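Local coordinates for protein putative esterase (PDB 2RAU) that probably acts as a lipase or related esterase of the alpha/beta-hydrolase fold and binds calcium, at residues A[205-219]-A[266-278]. Residues are numbered along the deposited sequence; the frame is centred on the assembly and turned at random.
Sequences IYVIPSRGGPNNPIW and FPILASFDPYWPY
The backbone O of Ile208 accepts two hydrogen bonds, one from Trp276 N at 3.0 Å and one from the indole NE1 of Trp60, while Ile208 N donates to Trp276 O at 2.8 Å in the carbonyl plane. This hydrogen-bonded pair centres a two-stranded antiparallel sheet, 207-209 with 275-277, within the long, largely helical excursion between strands 170-176 and 297-302 of the large sheet of what is probably an alpha/beta-hydrolase. Tyr278 N to Tyr206 O and Ser210 N to Pro274 O extend the ladder at its two ends. CG1 of Ile208, beside its backbone N and anti to the carbonyl carbon (chi1 -49°), sits over the centre of the Tyr278 ring, 3.6 Å from the centroid; the ring's hydroxyl is bound by Glu193 N. Val207 CG2 packs against Tyr275 CD1. Beyond the sheet, the start of helix 218-224 meets the end of helix 262-270. Trp219 NE1 donates to Arg211 O at 2.9 Å, nearly in the indole plane, and the indole edge meets the Phe266 face in an offset edge-to-face pair, planes 74° apart. Leu269 covers one indole face, its CG 3.5 Å from the six-ring centroid. With an alanine at Trp219, Arg211 O would probably lose its indole donor and a gap would be likely beside Leu269 and Phe266. Gly213 N donates to Leu269 O, and a water bridges Gly213 O and Ala270 O.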
loop_
_atom_site.group_PDB
_atom_site.type_symbol
_atom_site.label_atom_id
_atom_site.label_comp_id
_atom_site.label_asym_id
_atom_site.label_seq_id
_atom_site.Cartn_x
_atom_site.Cartn_y
_atom_site.Cartn_z
ATOM N N ILE A 205 -7.240 0.657 23.362
ATOM C CA ILE A 205 -6.350 1.178 22.324
ATOM C C ILE A 205 -6.458 0.173 21.212
ATOM O O ILE A 205 -5.986 -0.946 21.372
ATOM C CB ILE A 205 -4.854 1.253 22.789
ATOM C CG1 ILE A 205 -4.713 2.170 24.018
ATOM C CG2 ILE A 205 -3.941 1.749 21.654
ATOM C CD1 ILE A 205 -3.350 2.098 24.665
ATOM N N TYR A 206 -7.118 0.558 20.120
ATOM C CA TYR A 206 -7.472 -0.360 19.058
ATOM C C TYR A 206 -6.718 -0.149 17.794
ATOM O O TYR A 206 -6.696 -1.064 16.961
ATOM C CB TYR A 206 -8.989 -0.319 18.776
ATOM C CG TYR A 206 -9.832 -0.744 19.940
ATOM C CD1 TYR A 206 -10.071 -2.108 20.184
ATOM C CD2 TYR A 206 -10.393 0.187 20.808
ATOM C CE1 TYR A 206 -10.827 -2.515 21.232
ATOM C CE2 TYR A 206 -11.128 -0.233 21.895
ATOM C CZ TYR A 206 -11.338 -1.567 22.089
ATOM O OH TYR A 206 -12.105 -1.968 23.124
ATOM N N VAL A 207 -6.068 1.010 17.666
ATOM C CA VAL A 207 -5.428 1.431 16.436
ATOM C C VAL A 207 -4.031 2.008 16.673
ATOM O O VAL A 207 -3.723 2.463 17.771
ATOM C CB VAL A 207 -6.277 2.474 15.675
ATOM C CG1 VAL A 207 -7.617 1.882 15.171
ATOM C CG2 VAL A 207 -6.484 3.750 16.526
ATOM N N ILE A 208 -3.210 1.973 15.622
ATOM C CA ILE A 208 -1.898 2.583 15.562
ATOM C C ILE A 208 -2.080 3.847 14.687
ATOM O O ILE A 208 -2.532 3.750 13.553
ATOM C CB ILE A 208 -0.841 1.687 14.851
ATOM C CG1 ILE A 208 -0.862 0.257 15.410
ATOM C CG2 ILE A 208 0.571 2.364 14.921
ATOM C CD1 ILE A 208 -0.295 -0.799 14.446
ATOM N N PRO A 209 -1.764 5.022 15.219
ATOM C CA PRO A 209 -1.896 6.220 14.431
ATOM C C PRO A 209 -0.692 6.442 13.494
ATOM O O PRO A 209 0.458 6.157 13.829
ATOM C CB PRO A 209 -1.925 7.312 15.484
ATOM C CG PRO A 209 -1.049 6.744 16.561
ATOM C CD PRO A 209 -1.344 5.320 16.597
ATOM N N SER A 210 -0.976 6.989 12.336
ATOM C CA SER A 210 0.044 7.356 11.396
ATOM C C SER A 210 0.737 8.626 11.871
ATOM O O SER A 210 0.124 9.448 12.504
ATOM C CB SER A 210 -0.617 7.648 10.047
ATOM O OG SER A 210 0.316 8.111 9.097
ATOM N N ARG A 211 2.014 8.780 11.528
ATOM C CA ARG A 211 2.748 10.043 11.756
ATOM C C ARG A 211 2.540 11.021 10.586
ATOM O O ARG A 211 2.983 12.157 10.641
ATOM C CB ARG A 211 4.221 9.773 12.087
ATOM C CG ARG A 211 4.337 9.252 13.577
ATOM C CD ARG A 211 5.764 9.249 14.208
ATOM N NE ARG A 211 6.327 10.578 14.465
ATOM C CZ ARG A 211 5.893 11.419 15.403
ATOM N NH1 ARG A 211 4.850 11.106 16.174
ATOM N NH2 ARG A 211 6.490 12.598 15.562
ATOM N N GLY A 212 1.834 10.561 9.553
ATOM C CA GLY A 212 1.326 11.398 8.478
ATOM C C GLY A 212 -0.211 11.401 8.572
ATOM O O GLY A 212 -0.781 11.303 9.653
ATOM N N GLY A 213 -0.868 11.556 7.459
ATOM C CA GLY A 213 -2.339 11.514 7.445
ATOM C C GLY A 213 -2.988 12.807 7.862
ATOM O O GLY A 213 -2.321 13.834 8.074
ATOM N N PRO A 214 -4.318 12.795 7.956
ATOM C CA PRO A 214 -5.001 14.058 8.124
ATOM C C PRO A 214 -4.759 14.728 9.459
ATOM O O PRO A 214 -5.069 15.899 9.599
ATOM C CB PRO A 214 -6.472 13.688 7.990
ATOM C CG PRO A 214 -6.559 12.310 7.979
ATOM C CD PRO A 214 -5.259 11.662 7.867
ATOM N N ASN A 215 -4.270 13.979 10.434
ATOM C CA ASN A 215 -4.041 14.544 11.768
ATOM C C ASN A 215 -2.625 15.145 11.962
ATOM O O ASN A 215 -2.318 15.715 13.023
ATOM C CB ASN A 215 -4.338 13.514 12.862
ATOM C CG ASN A 215 -5.816 13.208 13.015
ATOM O OD1 ASN A 215 -6.675 14.066 12.831
ATOM N ND2 ASN A 215 -6.105 11.990 13.424
ATOM N N ASN A 216 -1.813 15.050 10.904
ATOM C CA ASN A 216 -0.436 15.576 10.846
ATOM C C ASN A 216 -0.166 16.466 9.610
ATOM O O ASN A 216 0.582 16.091 8.665
ATOM C CB ASN A 216 0.555 14.417 10.925
ATOM C CG ASN A 216 0.444 13.708 12.207
ATOM O OD1 ASN A 216 0.751 14.292 13.262
ATOM N ND2 ASN A 216 -0.094 12.459 12.180
ATOM N N PRO A 217 -0.760 17.649 9.598
ATOM C CA PRO A 217 -0.588 18.599 8.474
ATOM C C PRO A 217 0.847 19.189 8.297
ATOM O O PRO A 217 1.083 19.862 7.295
ATOM C CB PRO A 217 -1.590 19.695 8.799
ATOM C CG PRO A 217 -1.753 19.638 10.269
ATOM C CD PRO A 217 -1.717 18.178 10.594
ATOM N N ILE A 218 1.763 18.878 9.234
ATOM C CA ILE A 218 3.159 19.271 9.182
ATOM C C ILE A 218 3.805 18.957 7.860
ATOM O O ILE A 218 4.547 19.780 7.329
ATOM C CB ILE A 218 3.990 18.634 10.309
ATOM C CG1 ILE A 218 5.463 19.108 10.214
ATOM C CG2 ILE A 218 3.901 17.128 10.346
ATOM C CD1 ILE A 218 6.273 18.878 11.528
ATOM N N TRP A 219 3.504 17.810 7.276
ATOM C CA TRP A 219 4.158 17.433 6.004
ATOM C C TRP A 219 3.784 18.371 4.862
ATOM O O TRP A 219 4.644 18.897 4.150
ATOM C CB TRP A 219 3.826 15.988 5.648
ATOM C CG TRP A 219 4.237 14.986 6.702
ATOM C CD1 TRP A 219 3.472 14.524 7.723
ATOM C CD2 TRP A 219 5.499 14.348 6.827
ATOM N NE1 TRP A 219 4.188 13.675 8.507
ATOM C CE2 TRP A 219 5.445 13.550 7.978
ATOM C CE3 TRP A 219 6.685 14.394 6.086
ATOM C CZ2 TRP A 219 6.504 12.755 8.389
ATOM C CZ3 TRP A 219 7.726 13.610 6.492
ATOM C CH2 TRP A 219 7.626 12.798 7.633
ATOM N N PHE A 266 6.682 13.969 0.831
ATOM C CA PHE A 266 5.729 14.700 1.700
ATOM C C PHE A 266 4.261 14.414 1.302
ATOM O O PHE A 266 3.417 14.254 2.205
ATOM C CB PHE A 266 6.067 16.204 1.781
ATOM C CG PHE A 266 7.344 16.536 2.619
ATOM C CD1 PHE A 266 8.242 15.543 3.056
ATOM C CD2 PHE A 266 7.696 17.857 2.843
ATOM C CE1 PHE A 266 9.391 15.872 3.735
ATOM C CE2 PHE A 266 8.843 18.174 3.529
ATOM C CZ PHE A 266 9.666 17.189 3.997
ATOM N N PRO A 267 3.941 14.417 -0.026
ATOM C CA PRO A 267 2.572 14.032 -0.414
ATOM C C PRO A 267 2.114 12.653 -0.015
ATOM O O PRO A 267 0.938 12.512 0.300
ATOM C CB PRO A 267 2.524 14.293 -1.915
ATOM C CG PRO A 267 3.552 15.322 -2.145
ATOM C CD PRO A 267 4.680 14.916 -1.202
ATOM N N ILE A 268 3.036 11.687 0.064
ATOM C CA ILE A 268 2.745 10.316 0.502
ATOM C C ILE A 268 2.386 10.348 1.967
ATOM O O ILE A 268 1.367 9.828 2.372
ATOM C CB ILE A 268 3.921 9.290 0.204
ATOM C CG1 ILE A 268 4.021 9.064 -1.317
ATOM C CG2 ILE A 268 3.719 7.982 1.027
ATOM C CD1 ILE A 268 5.340 8.340 -1.859
ATOM N N LEU A 269 3.232 10.963 2.782
ATOM C CA LEU A 269 2.973 11.026 4.216
ATOM C C LEU A 269 1.651 11.735 4.476
ATOM O O LEU A 269 0.864 11.310 5.306
ATOM C CB LEU A 269 4.132 11.717 4.929
ATOM C CG LEU A 269 5.250 10.794 5.482
ATOM C CD1 LEU A 269 4.732 10.061 6.681
ATOM C CD2 LEU A 269 5.854 9.840 4.448
ATOM N N ALA A 270 1.432 12.823 3.750
ATOM C CA ALA A 270 0.247 13.644 3.945
ATOM C C ALA A 270 -1.065 12.887 3.649
ATOM O O ALA A 270 -2.095 13.189 4.261
ATOM C CB ALA A 270 0.328 14.900 3.106
ATOM N N SER A 271 -1.040 11.986 2.674
ATOM C CA SER A 271 -2.229 11.344 2.158
ATOM C C SER A 271 -2.580 9.986 2.774
ATOM O O SER A 271 -3.524 9.338 2.340
ATOM C CB SER A 271 -2.142 11.234 0.627
ATOM O OG SER A 271 -1.011 10.519 0.180
ATOM N N PHE A 272 -1.821 9.554 3.760
ATOM C CA PHE A 272 -2.155 8.342 4.490
ATOM C C PHE A 272 -3.523 8.445 5.197
ATOM O O PHE A 272 -3.973 9.520 5.519
ATOM C CB PHE A 272 -1.119 8.063 5.581
ATOM C CG PHE A 272 0.178 7.392 5.085
ATOM C CD1 PHE A 272 0.160 6.405 4.136
ATOM C CD2 PHE A 272 1.383 7.766 5.620
ATOM C CE1 PHE A 272 1.319 5.797 3.719
ATOM C CE2 PHE A 272 2.558 7.139 5.214
ATOM C CZ PHE A 272 2.510 6.174 4.250
ATOM N N ASP A 273 -4.141 7.278 5.454
ATOM C CA ASP A 273 -5.231 7.151 6.410
ATOM C C ASP A 273 -4.693 7.408 7.828
ATOM O O ASP A 273 -3.533 7.208 8.099
ATOM C CB ASP A 273 -5.851 5.751 6.364
ATOM C CG ASP A 273 -6.663 5.489 5.097
ATOM O OD1 ASP A 273 -7.401 6.402 4.670
ATOM O OD2 ASP A 273 -6.678 4.310 4.641
ATOM N N PRO A 274 -5.551 7.875 8.743
ATOM C CA PRO A 274 -5.068 8.196 10.086
ATOM C C PRO A 274 -4.698 7.026 10.991
ATOM O O PRO A 274 -3.909 7.181 11.907
ATOM C CB PRO A 274 -6.267 8.945 10.703
ATOM C CG PRO A 274 -7.459 8.490 9.885
ATOM C CD PRO A 274 -6.954 8.253 8.533
ATOM N N TYR A 275 -5.352 5.890 10.785
ATOM C CA TYR A 275 -5.293 4.769 11.716
ATOM C C TYR A 275 -5.251 3.414 11.055
ATOM O O TYR A 275 -5.798 3.207 9.968
ATOM C CB TYR A 275 -6.510 4.782 12.627
ATOM C CG TYR A 275 -6.755 6.058 13.417
ATOM C CD1 TYR A 275 -5.832 6.478 14.376
ATOM C CD2 TYR A 275 -7.935 6.778 13.281
ATOM C CE1 TYR A 275 -6.057 7.633 15.137
ATOM C CE2 TYR A 275 -8.184 7.891 14.060
ATOM C CZ TYR A 275 -7.234 8.301 14.989
ATOM O OH TYR A 275 -7.435 9.394 15.785
ATOM N N TRP A 276 -4.648 2.475 11.775
ATOM C CA TRP A 276 -4.485 1.099 11.331
ATOM C C TRP A 276 -4.816 0.189 12.514
ATOM O O TRP A 276 -4.398 0.462 13.591
ATOM C CB TRP A 276 -3.053 0.850 10.904
ATOM C CG TRP A 276 -2.814 -0.429 10.212
ATOM C CD1 TRP A 276 -2.215 -1.556 10.727
ATOM C CD2 TRP A 276 -3.155 -0.748 8.853
ATOM N NE1 TRP A 276 -2.170 -2.551 9.760
ATOM C CE2 TRP A 276 -2.738 -2.075 8.606
ATOM C CE3 TRP A 276 -3.756 -0.042 7.817
ATOM C CZ2 TRP A 276 -2.899 -2.693 7.360
ATOM C CZ3 TRP A 276 -3.895 -0.653 6.591
ATOM C CH2 TRP A 276 -3.466 -1.961 6.366
ATOM N N PRO A 277 -5.596 -0.889 12.298
ATOM C CA PRO A 277 -5.958 -1.730 13.415
ATOM C C PRO A 277 -4.801 -2.522 13.991
ATOM O O PRO A 277 -3.981 -3.118 13.261
ATOM C CB PRO A 277 -7.018 -2.658 12.821
ATOM C CG PRO A 277 -6.596 -2.785 11.375
ATOM C CD PRO A 277 -6.159 -1.381 11.024
ATOM N N TYR A 278 -4.711 -2.502 15.311
ATOM C CA TYR A 278 -3.779 -3.385 16.029
ATOM C C TYR A 278 -4.015 -4.875 15.780
ATOM O O TYR A 278 -3.083 -5.672 15.868
ATOM C CB TYR A 278 -3.820 -3.135 17.572
ATOM C CG TYR A 278 -2.703 -2.217 18.053
ATOM C CD1 TYR A 278 -1.383 -2.658 18.081
ATOM C CD2 TYR A 278 -2.964 -0.929 18.505
ATOM C CE1 TYR A 278 -0.350 -1.835 18.526
ATOM C CE2 TYR A 278 -1.940 -0.105 18.922
ATOM C CZ TYR A 278 -0.630 -0.574 18.937
ATOM O OH TYR A 278 0.413 0.241 19.341
HETATM O O HOH W 1 -2.071 15.766 5.759
#